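Local coordinates for pantothenate synthetase (Francisella tularensis subsp. tularensis, PDB 3N8H), which probably catalyses the ATP-dependent condensation of (R)-pantoate with beta-alanine to pantothenate by way of a pantoyl-adenylate intermediate, at residues A[56-61]-A[99-104]; A[75-80]-A[90-95]; A[147-150]-A[156-159]; A[183-188]-A[200-205]; A[232-235]-A[240-243]. One frame throughout, in Å; residues are numbered along the deposited sequence. Where two conformers were deposited one is given.

Contact 1 (A[56-61]-A[99-104]); sequences SIFVNP and DIYPDG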
# COMPACT_ATOMS: atom_id res chain seq x y z
N SER A 56 16.89 10.81 2.12
CA SER A 56 15.96 11.00 3.23
C SER A 56 16.63 10.52 4.53
O SER A 56 17.50 9.65 4.51
CB SER A 56 14.59 10.32 3.00
OG SER A 56 14.67 8.89 2.84
N ILE A 57 16.24 11.15 5.62
CA ILE A 57 16.58 10.69 6.95
C ILE A 57 15.29 10.73 7.75
O ILE A 57 14.68 11.79 7.95
CB ILE A 57 17.63 11.58 7.63
CG1 ILE A 57 18.99 11.43 6.93
CG2 ILE A 57 17.74 11.27 9.14
CD1 ILE A 57 20.05 12.38 7.48
N PHE A 58 14.86 9.54 8.15
CA PHE A 58 13.61 9.38 8.87
C PHE A 58 13.69 8.07 9.62
O PHE A 58 13.71 6.99 9.00
CB PHE A 58 12.39 9.41 7.92
CG PHE A 58 11.05 9.24 8.64
CD1 PHE A 58 10.24 8.12 8.39
CD2 PHE A 58 10.62 10.18 9.58
CE1 PHE A 58 9.02 7.95 9.06
CE2 PHE A 58 9.41 10.02 10.25
CZ PHE A 58 8.59 8.90 9.99
N VAL A 59 13.77 8.17 10.95
CA VAL A 59 13.72 7.01 11.80
C VAL A 59 12.26 6.58 11.94
O VAL A 59 11.49 7.11 12.76
CB VAL A 59 14.32 7.27 13.20
CG1 VAL A 59 14.42 5.95 13.94
CG2 VAL A 59 15.72 7.93 13.11
N ASN A 60 11.88 5.60 11.13
CA ASN A 60 10.50 5.16 11.05
C ASN A 60 10.06 4.29 12.23
O ASN A 60 10.48 3.14 12.33
CB ASN A 60 10.29 4.41 9.72
CG ASN A 60 8.91 3.85 9.59
OD1 ASN A 60 7.94 4.52 9.96
ND2 ASN A 60 8.79 2.63 9.08
N PRO A 61 9.18 4.83 13.10
CA PRO A 61 8.78 4.10 14.30
C PRO A 61 8.04 2.80 14.00
O PRO A 61 8.09 1.87 14.80
CB PRO A 61 7.80 5.04 15.01
CG PRO A 61 7.85 6.33 14.28
CD PRO A 61 8.49 6.13 12.96
N ASP A 99 4.40 14.42 9.50
CA ASP A 99 4.44 14.58 8.04
C ASP A 99 4.10 13.24 7.36
O ASP A 99 3.31 13.18 6.42
CB ASP A 99 5.83 15.01 7.59
CG ASP A 99 6.17 16.44 8.03
OD1 ASP A 99 7.38 16.73 8.23
OD2 ASP A 99 5.24 17.25 8.18
N ILE A 100 4.70 12.16 7.85
CA ILE A 100 4.62 10.88 7.16
C ILE A 100 3.35 10.11 7.50
O ILE A 100 2.75 9.43 6.63
CB ILE A 100 5.88 10.01 7.42
CG1 ILE A 100 7.12 10.73 6.89
CG2 ILE A 100 5.75 8.65 6.73
CD1 ILE A 100 7.05 11.09 5.41
N TYR A 101 2.94 10.21 8.76
CA TYR A 101 1.73 9.55 9.26
C TYR A 101 0.82 10.59 9.86
O TYR A 101 0.71 10.70 11.08
CB TYR A 101 2.09 8.57 10.36
CG TYR A 101 3.01 7.48 9.90
CD1 TYR A 101 2.52 6.34 9.25
CD2 TYR A 101 4.38 7.59 10.11
CE1 TYR A 101 3.37 5.35 8.83
CE2 TYR A 101 5.24 6.61 9.71
CZ TYR A 101 4.74 5.49 9.07
OH TYR A 101 5.63 4.52 8.69
N PRO A 102 0.14 11.37 9.01
CA PRO A 102 -0.75 12.44 9.47
C PRO A 102 -1.80 11.94 10.47
O PRO A 102 -2.13 12.67 11.40
CB PRO A 102 -1.41 12.94 8.18
CG PRO A 102 -1.12 11.88 7.13
CD PRO A 102 0.21 11.31 7.54
N ASP A 103 -2.31 10.72 10.28
CA ASP A 103 -3.42 10.20 11.08
C ASP A 103 -2.99 8.94 11.84
O ASP A 103 -3.83 8.17 12.32
CB ASP A 103 -4.62 9.87 10.18
CG ASP A 103 -5.12 11.08 9.41
OD1 ASP A 103 -5.43 12.10 10.07
OD2 ASP A 103 -5.21 11.03 8.15
N GLY A 104 -1.68 8.75 11.94
CA GLY A 104 -1.13 7.55 12.55
C GLY A 104 -0.95 6.44 11.54
O GLY A 104 -1.09 6.65 10.34

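Contact 2 (A[75-80]-A[90-95]); sequences NQLQQD and DVLFNP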
# COMPACT_ATOMS: atom_id res chain seq x y z
N ASN A 75 21.18 8.97 16.95
CA ASN A 75 20.67 10.24 16.47
C ASN A 75 21.80 11.27 16.42
O ASN A 75 22.46 11.49 17.44
CB ASN A 75 19.54 10.72 17.39
CG ASN A 75 19.05 12.09 17.03
OD1 ASN A 75 18.05 12.24 16.33
ND2 ASN A 75 19.77 13.11 17.50
N GLN A 76 22.04 11.87 15.25
CA GLN A 76 23.12 12.84 15.05
C GLN A 76 22.89 13.70 13.78
O GLN A 76 23.68 13.66 12.83
CB GLN A 76 24.47 12.12 14.95
CG GLN A 76 24.42 10.91 14.03
CD GLN A 76 25.78 10.33 13.72
OE1 GLN A 76 26.27 10.42 12.59
NE2 GLN A 76 26.40 9.72 14.71
N LEU A 77 21.81 14.46 13.79
CA LEU A 77 21.36 15.18 12.60
C LEU A 77 22.41 16.19 12.11
O LEU A 77 22.66 16.31 10.90
CB LEU A 77 20.01 15.86 12.86
CG LEU A 77 19.36 16.71 11.76
CD1 LEU A 77 19.19 15.95 10.43
CD2 LEU A 77 18.02 17.29 12.25
N GLN A 78 23.04 16.90 13.03
CA GLN A 78 24.02 17.91 12.59
C GLN A 78 25.22 17.26 11.88
O GLN A 78 25.69 17.75 10.86
CB GLN A 78 24.48 18.81 13.74
CG GLN A 78 23.38 19.73 14.28
CD GLN A 78 22.52 20.36 13.18
OE1 GLN A 78 23.01 21.17 12.39
NE2 GLN A 78 21.23 20.01 13.15
N GLN A 79 25.69 16.13 12.42
CA GLN A 79 26.79 15.42 11.78
C GLN A 79 26.35 14.89 10.41
O GLN A 79 27.10 14.97 9.42
CB GLN A 79 27.29 14.32 12.70
CG GLN A 79 27.85 13.10 11.99
CD GLN A 79 29.35 13.16 11.78
OE1 GLN A 79 30.07 12.21 12.11
NE2 GLN A 79 29.83 14.27 11.23
N ASP A 80 25.13 14.36 10.34
CA ASP A 80 24.57 13.84 9.10
C ASP A 80 24.49 14.94 8.03
O ASP A 80 24.85 14.75 6.85
CB ASP A 80 23.17 13.26 9.34
CG ASP A 80 23.19 11.97 10.19
OD1 ASP A 80 24.28 11.36 10.40
OD2 ASP A 80 22.08 11.58 10.64
N ASP A 90 22.00 17.11 -3.22
CA ASP A 90 21.14 18.21 -3.62
C ASP A 90 20.02 18.48 -2.62
O ASP A 90 19.80 19.63 -2.25
CB ASP A 90 20.59 17.99 -5.04
CG ASP A 90 21.70 17.75 -6.05
OD1 ASP A 90 21.84 16.60 -6.51
OD2 ASP A 90 22.45 18.71 -6.36
N VAL A 91 19.34 17.43 -2.17
CA VAL A 91 18.22 17.62 -1.24
C VAL A 91 18.26 16.67 -0.06
O VAL A 91 18.36 15.46 -0.25
CB VAL A 91 16.83 17.42 -1.92
CG1 VAL A 91 15.71 17.74 -0.94
CG2 VAL A 91 16.71 18.28 -3.17
N LEU A 92 18.17 17.22 1.15
CA LEU A 92 17.93 16.41 2.35
C LEU A 92 16.44 16.48 2.66
O LEU A 92 15.90 17.56 2.91
CB LEU A 92 18.69 16.96 3.55
CG LEU A 92 18.94 16.06 4.76
CD1 LEU A 92 18.72 16.75 6.11
CD2 LEU A 92 18.20 14.72 4.68
N PHE A 93 15.79 15.32 2.69
CA PHE A 93 14.40 15.25 3.10
C PHE A 93 14.34 14.61 4.47
O PHE A 93 14.57 13.40 4.62
CB PHE A 93 13.58 14.43 2.12
CG PHE A 93 12.15 14.30 2.50
CD1 PHE A 93 11.43 15.39 2.95
CD2 PHE A 93 11.51 13.07 2.42
CE1 PHE A 93 10.09 15.26 3.30
CE2 PHE A 93 10.18 12.94 2.76
CZ PHE A 93 9.47 14.03 3.21
N ASN A 94 14.00 15.42 5.46
CA ASN A 94 14.07 15.03 6.85
C ASN A 94 12.73 15.34 7.52
O ASN A 94 12.59 16.35 8.22
CB ASN A 94 15.19 15.84 7.51
CG ASN A 94 15.32 15.57 8.98
OD1 ASN A 94 15.58 16.49 9.76
ND2 ASN A 94 15.15 14.31 9.37
N PRO A 95 11.71 14.48 7.26
CA PRO A 95 10.36 14.78 7.72
C PRO A 95 10.13 14.31 9.14
O PRO A 95 10.93 13.55 9.68
CB PRO A 95 9.47 13.99 6.75
CG PRO A 95 10.31 12.82 6.36
CD PRO A 95 11.77 13.22 6.50

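Contact 3 (A[147-150]-A[156-159]); sequences LYLG and QVML. With AMP (adenosine monophosphate), chain D; PRO (proline), chain C.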
# COMPACT_ATOMS: atom_id res chain seq x y z
N LEU A 147 16.50 4.20 -7.40
CA LEU A 147 16.51 3.94 -5.96
C LEU A 147 17.74 3.11 -5.60
O LEU A 147 17.98 2.07 -6.20
CB LEU A 147 15.25 3.16 -5.53
CG LEU A 147 15.13 2.80 -4.04
CD1 LEU A 147 15.16 4.06 -3.18
CD2 LEU A 147 13.85 1.94 -3.74
N TYR A 148 18.50 3.55 -4.59
CA TYR A 148 19.74 2.87 -4.18
C TYR A 148 19.57 2.19 -2.82
O TYR A 148 19.17 2.83 -1.85
CB TYR A 148 20.94 3.86 -4.21
CG TYR A 148 21.13 4.39 -5.62
CD1 TYR A 148 22.02 3.79 -6.49
CD2 TYR A 148 20.32 5.39 -6.10
CE1 TYR A 148 22.13 4.22 -7.81
CE2 TYR A 148 20.43 5.83 -7.41
CZ TYR A 148 21.33 5.24 -8.26
OH TYR A 148 21.41 5.71 -9.56
N LEU A 149 19.84 0.88 -2.80
CA LEU A 149 19.64 0.03 -1.63
C LEU A 149 20.89 -0.81 -1.39
O LEU A 149 21.57 -1.20 -2.35
CB LEU A 149 18.44 -0.92 -1.83
CG LEU A 149 17.03 -0.36 -2.07
CD1 LEU A 149 16.04 -1.50 -2.29
CD2 LEU A 149 16.58 0.51 -0.89
N GLY A 150 21.20 -1.09 -0.12
CA GLY A 150 22.34 -1.92 0.21
C GLY A 150 21.97 -3.40 0.21
O GLY A 150 20.91 -3.81 0.70
N GLN A 156 14.89 -7.03 2.62
CA GLN A 156 14.44 -5.67 2.31
C GLN A 156 14.51 -5.37 0.80
O GLN A 156 13.55 -4.88 0.22
CB GLN A 156 15.32 -4.65 3.06
CG GLN A 156 14.95 -3.21 2.73
CD GLN A 156 15.43 -2.25 3.76
OE1 GLN A 156 14.78 -2.05 4.79
NE2 GLN A 156 16.57 -1.63 3.49
N VAL A 157 15.66 -5.64 0.18
CA VAL A 157 15.79 -5.41 -1.27
C VAL A 157 14.72 -6.17 -2.07
O VAL A 157 14.02 -5.57 -2.90
CB VAL A 157 17.18 -5.83 -1.79
CG1 VAL A 157 17.17 -5.85 -3.32
CG2 VAL A 157 18.25 -4.88 -1.30
N MSE A 158 14.60 -7.48 -1.82
CA MSE A 158 13.64 -8.33 -2.53
C MSE A 158 12.22 -7.83 -2.33
O MSE A 158 11.44 -7.75 -3.28
CB MSE A 158 13.75 -9.78 -2.03
CG MSE A 158 15.11 -10.41 -2.22
SE MSE A 158 15.14 -12.30 -1.66
CE MSE A 158 13.69 -13.01 -2.77
N LEU A 159 11.89 -7.48 -1.10
CA LEU A 159 10.58 -6.97 -0.78
C LEU A 159 10.32 -5.63 -1.48
O LEU A 159 9.22 -5.38 -1.98
CB LEU A 159 10.44 -6.82 0.75
CG LEU A 159 10.34 -8.11 1.54
CD1 LEU A 159 10.24 -7.82 3.03
CD2 LEU A 159 9.11 -8.90 1.03
P AMP D . 19.52 2.12 7.29
O1P AMP D . 19.83 3.60 7.47
O2P AMP D . 20.35 1.16 8.10
O3P AMP D . 18.06 1.81 7.35
O5' AMP D . 20.08 1.81 5.80
C5' AMP D . 19.81 2.67 4.69
C4' AMP D . 20.32 2.04 3.42
O4' AMP D . 21.77 1.87 3.52
C3' AMP D . 19.73 0.65 3.12
O3' AMP D . 19.60 0.47 1.69
C2' AMP D . 20.81 -0.28 3.66
O2' AMP D . 20.82 -1.60 3.13
C1' AMP D . 22.08 0.50 3.30
N9 AMP D . 23.24 0.07 4.09
C8 AMP D . 23.28 -0.05 5.44
N7 AMP D . 24.50 -0.51 5.84
C5 AMP D . 25.24 -0.72 4.72
C6 AMP D . 26.61 -1.20 4.43
N6 AMP D . 27.41 -1.56 5.45
N1 AMP D . 27.02 -1.27 3.15
C2 AMP D . 26.18 -0.93 2.15
N3 AMP D . 24.93 -0.47 2.33
C4 AMP D . 24.40 -0.34 3.58
N PRO C . 17.75 -0.77 8.90
CA PRO C . 16.30 -0.79 9.10
C PRO C . 15.97 -1.06 10.57
O PRO C . 16.87 -1.39 11.34
CB PRO C . 15.85 -1.95 8.22
CG PRO C . 16.85 -1.98 7.11
CD PRO C . 18.16 -1.56 7.73
O HOH W 1 18.49 -2.25 1.45

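Contact 4 (A[183-188]-A[200-205]); sequences SGLPLS and EIANKI. With AMP (adenosine monophosphate), chain D.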
# COMPACT_ATOMS: atom_id res chain seq x y z
N SER A 183 37.98 -6.07 9.52
CA SER A 183 37.71 -7.41 10.05
C SER A 183 36.68 -8.15 9.21
O SER A 183 36.61 -9.37 9.25
CB SER A 183 37.23 -7.34 11.51
OG SER A 183 35.98 -6.68 11.59
N GLY A 184 35.86 -7.41 8.46
CA GLY A 184 34.74 -7.98 7.74
C GLY A 184 33.39 -7.54 8.29
O GLY A 184 32.39 -7.61 7.60
N LEU A 185 33.37 -7.10 9.55
CA LEU A 185 32.16 -6.55 10.16
C LEU A 185 31.51 -5.46 9.30
O LEU A 185 32.13 -4.42 9.03
CB LEU A 185 32.50 -5.98 11.56
CG LEU A 185 31.41 -5.32 12.39
CD1 LEU A 185 30.34 -6.34 12.80
CD2 LEU A 185 32.03 -4.65 13.62
N PRO A 186 30.25 -5.68 8.88
CA PRO A 186 29.50 -4.71 8.10
C PRO A 186 29.40 -3.38 8.84
O PRO A 186 29.22 -3.35 10.06
CB PRO A 186 28.10 -5.32 8.03
CG PRO A 186 28.25 -6.73 8.33
CD PRO A 186 29.45 -6.88 9.20
N LEU A 187 29.50 -2.29 8.10
CA LEU A 187 29.16 -0.98 8.67
C LEU A 187 27.64 -0.91 8.93
O LEU A 187 26.83 -1.36 8.11
CB LEU A 187 29.63 0.13 7.75
CG LEU A 187 31.15 0.11 7.61
CD1 LEU A 187 31.58 1.06 6.52
CD2 LEU A 187 31.78 0.46 8.96
N SER A 188 27.27 -0.38 10.10
CA SER A 188 25.86 -0.25 10.49
C SER A 188 25.70 0.87 11.52
O SER A 188 26.59 1.05 12.36
CB SER A 188 25.38 -1.57 11.09
OG SER A 188 23.97 -1.70 10.96
N GLU A 200 35.34 -5.44 20.09
CA GLU A 200 36.34 -6.50 19.99
C GLU A 200 35.66 -7.87 19.86
O GLU A 200 36.16 -8.78 19.20
CB GLU A 200 37.30 -6.47 21.19
CG GLU A 200 36.65 -6.82 22.53
CD GLU A 200 37.62 -7.45 23.53
OE1 GLU A 200 37.55 -7.11 24.73
OE2 GLU A 200 38.45 -8.30 23.11
N ILE A 201 34.50 -8.01 20.49
CA ILE A 201 33.69 -9.19 20.28
C ILE A 201 33.24 -9.24 18.83
O ILE A 201 33.33 -10.27 18.17
CB ILE A 201 32.49 -9.17 21.20
CG1 ILE A 201 32.97 -9.24 22.66
CG2 ILE A 201 31.53 -10.32 20.85
CD1 ILE A 201 31.85 -9.01 23.65
N ALA A 202 32.75 -8.12 18.31
CA ALA A 202 32.29 -8.09 16.93
C ALA A 202 33.41 -8.56 16.01
O ALA A 202 33.19 -9.40 15.14
CB ALA A 202 31.79 -6.70 16.55
N ASN A 203 34.62 -8.03 16.20
CA ASN A 203 35.78 -8.42 15.37
C ASN A 203 36.14 -9.91 15.48
O ASN A 203 36.47 -10.55 14.48
CB ASN A 203 37.00 -7.54 15.65
CG ASN A 203 36.82 -6.08 15.18
OD1 ASN A 203 36.10 -5.79 14.22
ND2 ASN A 203 37.50 -5.17 15.87
N LYS A 204 36.10 -10.45 16.69
CA LYS A 204 36.29 -11.89 16.90
C LYS A 204 35.28 -12.74 16.13
O LYS A 204 35.63 -13.77 15.57
CB LYS A 204 36.26 -12.25 18.38
CG LYS A 204 37.52 -11.88 19.15
CD LYS A 204 37.44 -12.28 20.62
CE LYS A 204 36.38 -11.47 21.37
NZ LYS A 204 36.46 -11.64 22.84
N ILE A 205 34.02 -12.33 16.14
CA ILE A 205 33.00 -13.03 15.37
C ILE A 205 33.43 -13.12 13.89
O ILE A 205 33.32 -14.18 13.26
CB ILE A 205 31.63 -12.31 15.45
CG1 ILE A 205 31.02 -12.44 16.86
CG2 ILE A 205 30.65 -12.85 14.39
CD1 ILE A 205 29.72 -11.66 17.03
P AMP D . 19.52 2.12 7.29
O1P AMP D . 19.83 3.60 7.47
O2P AMP D . 20.35 1.16 8.10
O3P AMP D . 18.06 1.81 7.35
O5' AMP D . 20.08 1.81 5.80
C5' AMP D . 19.81 2.67 4.69
C4' AMP D . 20.32 2.04 3.42
O4' AMP D . 21.77 1.87 3.52
C3' AMP D . 19.73 0.65 3.12
O3' AMP D . 19.60 0.47 1.69
C2' AMP D . 20.81 -0.28 3.66
O2' AMP D . 20.82 -1.60 3.13
C1' AMP D . 22.08 0.50 3.30
N9 AMP D . 23.24 0.07 4.09
C8 AMP D . 23.28 -0.05 5.44
N7 AMP D . 24.50 -0.51 5.84
C5 AMP D . 25.24 -0.72 4.72
C6 AMP D . 26.61 -1.20 4.43
N6 AMP D . 27.41 -1.56 5.45
N1 AMP D . 27.02 -1.27 3.15
C2 AMP D . 26.18 -0.93 2.15
N3 AMP D . 24.93 -0.47 2.33
C4 AMP D . 24.40 -0.34 3.58

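Contact 5 (A[232-235]-A[240-243]); sequences QYIQ and RIFL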
# COMPACT_ATOMS: atom_id res chain seq x y z
N GLN A 232 21.28 -14.95 16.99
CA GLN A 232 19.84 -15.07 16.74
C GLN A 232 19.54 -16.19 15.76
O GLN A 232 18.73 -17.10 16.03
CB GLN A 232 19.28 -13.74 16.20
CG GLN A 232 19.28 -12.61 17.20
CD GLN A 232 17.90 -12.36 17.81
OE1 GLN A 232 17.03 -11.75 17.17
NE2 GLN A 232 17.69 -12.81 19.06
N TYR A 233 20.16 -16.12 14.58
CA TYR A 233 20.02 -17.19 13.60
C TYR A 233 21.20 -17.17 12.67
O TYR A 233 21.89 -16.15 12.51
CB TYR A 233 18.70 -17.08 12.82
CG TYR A 233 18.57 -15.82 11.98
CD1 TYR A 233 17.84 -14.72 12.45
CD2 TYR A 233 19.18 -15.73 10.73
CE1 TYR A 233 17.73 -13.57 11.68
CE2 TYR A 233 19.07 -14.59 9.97
CZ TYR A 233 18.34 -13.51 10.45
OH TYR A 233 18.23 -12.37 9.68
N ILE A 234 21.48 -18.33 12.10
CA ILE A 234 22.41 -18.42 10.98
C ILE A 234 21.85 -19.47 10.03
O ILE A 234 21.45 -20.56 10.46
CB ILE A 234 23.86 -18.74 11.41
CG1 ILE A 234 24.83 -18.61 10.22
CG2 ILE A 234 23.96 -20.13 12.08
CD1 ILE A 234 26.30 -18.54 10.66
N GLN A 235 21.78 -19.13 8.75
CA GLN A 235 21.16 -20.02 7.78
C GLN A 235 21.77 -19.86 6.40
O GLN A 235 22.24 -18.78 6.02
CB GLN A 235 19.66 -19.73 7.68
CG GLN A 235 18.87 -20.09 8.93
CD GLN A 235 17.53 -20.72 8.60
OE1 GLN A 235 17.09 -20.74 7.45
NE2 GLN A 235 16.86 -21.22 9.63
N ARG A 240 23.85 -18.26 -0.21
CA ARG A 240 24.29 -17.21 0.72
C ARG A 240 24.15 -17.69 2.14
O ARG A 240 23.32 -18.56 2.44
CB ARG A 240 23.46 -15.93 0.52
CG ARG A 240 23.45 -15.44 -0.93
CD ARG A 240 22.74 -14.11 -1.08
NE ARG A 240 23.54 -13.03 -0.53
CZ ARG A 240 24.47 -12.36 -1.20
NH1 ARG A 240 24.73 -12.64 -2.48
NH2 ARG A 240 25.14 -11.41 -0.60
N ILE A 241 24.98 -17.15 3.01
CA ILE A 241 24.78 -17.25 4.44
C ILE A 241 24.10 -15.98 4.95
O ILE A 241 24.53 -14.86 4.65
CB ILE A 241 26.12 -17.38 5.18
CG1 ILE A 241 26.90 -18.60 4.68
CG2 ILE A 241 25.89 -17.44 6.69
CD1 ILE A 241 26.17 -19.93 4.88
N PHE A 242 23.04 -16.18 5.73
CA PHE A 242 22.34 -15.12 6.46
C PHE A 242 22.51 -15.31 7.97
O PHE A 242 22.35 -16.41 8.49
CB PHE A 242 20.84 -15.16 6.15
CG PHE A 242 20.51 -14.73 4.75
CD1 PHE A 242 19.92 -13.50 4.52
CD2 PHE A 242 20.81 -15.55 3.68
CE1 PHE A 242 19.62 -13.10 3.23
CE2 PHE A 242 20.50 -15.17 2.39
CZ PHE A 242 19.91 -13.94 2.16
N LEU A 243 22.80 -14.23 8.68
CA LEU A 243 22.86 -14.29 10.14
C LEU A 243 22.48 -12.97 10.80
O LEU A 243 22.44 -11.92 10.14
CB LEU A 243 24.25 -14.74 10.64
CG LEU A 243 25.37 -13.71 10.61
CD1 LEU A 243 26.32 -14.00 11.75
CD2 LEU A 243 26.10 -13.81 9.29
O HOH W 2 20.59 -11.46 7.89

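Contact 1 (A[56-61]-A[99-104])
The backbones of 56-61 and 99-104 keep their distance, with Asn-60 CA and Ile-100 CA the nearest pair of alpha carbons at 9.1 Å, and only side chains bridge the gap. One segment runs off the C-terminal end of strand 52-57 in the parallel, Rossmann-like sheet; the other is the last two residues of helix 97-100 followed by a type I turn from Tyr-101 to Gly-104. Phe-58 reaches across with CG trans to the backbone N (chi1 180°). Ile-100 lies over one face of its ring, CG1 4.0 Å from the centroid in a CH-pi contact, while Tyr-101 CE2 sits near the ring plane, 4.1 Å from Phe-58 CE1. The CG2 branch of Ile-100 rests in turn on a face of the Tyr-101 ring. Val-134 of helix 127-142 packs on Phe-58, Asn-60 and Tyr-101 in this buried contact. Asn-60 stands next to Gln-63, predicted to bind pantoate and beta-alanine, and its ND2 is bonded to Thr-62 OG1, which also bonds Tyr-101 OH. The amide and ring planes are nearly parallel, 11° apart, with Asn-60 OD1 at the ring edge; Tyr-101 OH donates to Asn-60 OD1 at 2.6 Å, tilted 30° from the carbonyl plane.

Contact 2 (A[75-80]-A[90-95])
Leu-77 comes down on one face of the Asn-94 amide, at its oxygen end: CD1 stands almost directly above OD1 at 3.7 Å, and CD2, lower and further out, is 3.6 Å from the same Asn-94 OD1. The other end of the amide is spoken for, since ND2 donates to the carbonyl of Ile-57 on the adjoining strand. That bond fixes the rotation of the group and leaves its oxygen turned toward the leucine. The second flat group, the Phe-93 ring, carries Pro-95 CG over one face, offset toward the rim, and meets the ring of Phe-13 with the planes about 35° apart. Both segments belong to a beta-alpha-beta crossover: after strand 52-57, helix 77-86 carries the chain back to strand 91-93, a parallel neighbour in the sheet. Strand alternation sorts the side chains. Leu-92 and Asn-94 look toward helix 77-86, whereas Val-91 and Phe-93 lie against helix 10-18. Leu-77 enters from the first turn of its helix with CG opposite the backbone N (chi1 178°), which stretches it toward the strand; its CD1 is 4.4 Å from Leu-92 CD1. Ile-81 and Leu-84 of the same helix continue the packing on Leu-92. One turn on from Leu-77, the carboxylate of Asp-80 accepts bonds from the backbone N of Ala-34 and of Leu-35, two predicted ATP-binding residues.

Contact 3 (A[147-150]-A[156-159])
Val-157 CG2 makes the closest approach to strand 147-150, 3.5 Å from Gly-150 O and 4.0 Å from Leu-149 CB. Leu-149 slides past it the opposite way, so that its CD1 meets the backbone at Val-157 CA. A water links the two segments and the nucleotide: it donates to Gly-150 O, accepts from Gln-156 NE2 and is bonded to both ribose hydroxyls of the AMP. Gly-150 N grips the same ribose, with a fairly straight 2.9 Å bond to AMP O3' (162°) and a weak one to AMP O2'. Having no side chain, the glycine lets the adenine come close, Gly-150 CA lying 3.6 Å from AMP N3. In Gln-156, chi1 of 177° swings CG to the far side from its own N and brings the amide alongside both ligands, NE2 toward the ribose and OE1 against proline CG, consistent with a predicted role in binding pantoate; OE1 is hydrogen-bonded to a glycerol, probably from the crystallisation liquor. Further out, Val-175 packs on Val-157. Strand 146-150 runs between strands 26-31 and 172-176 of the parallel sheet, and helix 154-166, packed against helix 127-142 through Gln-156 and Leu-159, is the helix of the beta-alpha-beta crossover that ends in strand 172-176.

Contact 4 (A[183-188]-A[200-205])
Leu-185 drives the tight half of this contact: both its methyls close on one helix carbon, CD2 3.6 Å and CD1 4.0 Å from Ala-202 CB. The leucine points toward helix 196-210, and its surroundings are largely apolar, with Tyr-206 from the same helix and Leu-252 from the antiparallel sheet against it, while Ile-247 backs Ala-202. Toward solvent the contact turns polar. There Ser-183 OG donates to Asn-203 OD1 at 2.8 Å, approaching from above the amide, 36° out of the carbonyl plane rather than along a lone pair. Ser-183 holds its hydroxyl between its own backbone N and carbonyl carbon (chi1 65°), and this also lets OG receive a weak bond from the N-H of Leu-185, 3.3 Å from N to OG; one hydroxyl thus links the loop backbone to the helix. On the outer surface of the helix the side chains of Lys-204 and the poorly ordered Glu-200 form a long salt bridge. Beyond Leu-185 the loop runs to the nucleotide: Leu-187 O accepts from AMP N6 at 2.7 Å, nearly straight at 169°, and is bonded by Lys-152 NZ as well. A backbone carbonyl thus reads the adenine amino group, and Leu-187 and Ser-188 belong to the run through Arg-190 predicted to bind ATP, probably the counterpart of the KMSKS loop of class I aminoacyl-tRNA synthetases, which share the HUP-type nucleotide-binding fold.

Contact 5 (A[232-235]-A[240-243])
Ile-234 fits its CG1 into the notch between two side chains of the facing strand, 3.9 Å from Ile-241 CG2 and 3.9 Å from Leu-243 CB. These three make one face of the beta hairpin formed by strands 230-237 and 240-247, whose segments 232-235 and 240-243 run antiparallel at 176° with axes 4.6 Å apart. The shape of the fit follows from the torsions: in Ile-234 the backbone N and CG1 lie on opposite sides of the CA-CB bond (chi1 -171°), which extends that branch along the neighbour, and Phe-214 adds to the packing on Ile-241. On the face of Phe-242 and Gln-235 a ring does the filling. The Tyr-233 ring lies against the backbone there, CE2 3.8 Å from Leu-243 CA, with the CB of Phe-242 beside it, and Leu-119 from a loop covers Tyr-233, Gln-235 and Phe-242 together. The Phe-242 ring instead swings away from strand 232-235 and meets Tyr-154 steeply. Gln-232 and Tyr-233 both face Ala-244, a classic beta bulge just before the Ile-234 with Leu-243 pair. Gln-235 with Phe-242 is a hydrogen-bonded pair: Phe-242 N donates to Gln-235 O at 2.7 Å, nearly linear at 175°, and Gln-235 N returns a bond to Phe-242 O. The backbone thus zips the hairpin, while polar side chains point to other parts of the chain. Tyr-233 OH is bonded to Glu-120 and to a water that also donates to Leu-243 O. Arg-240 bonds Asn-255 within the antiparallel sheet; its salt bridge to Glu-151, like the Glu-120 bond, reaches out of it, here to a residue predicted to bind ATP.

Overall arrangement
From the N terminus, contact 1 closes the first loop, joining the end of strand 52-57 to the chain after helix 97-100. Contact 2 is nested inside that loop, and the two touch, since strands 52-57 and 91-93 are neighbours in the parallel sheet. The others follow in series and none cross. Contact 3 closes a short loop in the same sheet, its centre about 20 Å from that of contact 2. Contact 4 joins the loop after strand 172-176 to helix 196-210 and shares AMP with contact 3. Contact 5 closes the first hairpin of the antiparallel sheet, its nearest atoms about 5 Å from contact 4 and, like it, across the chain's centre from contact 1.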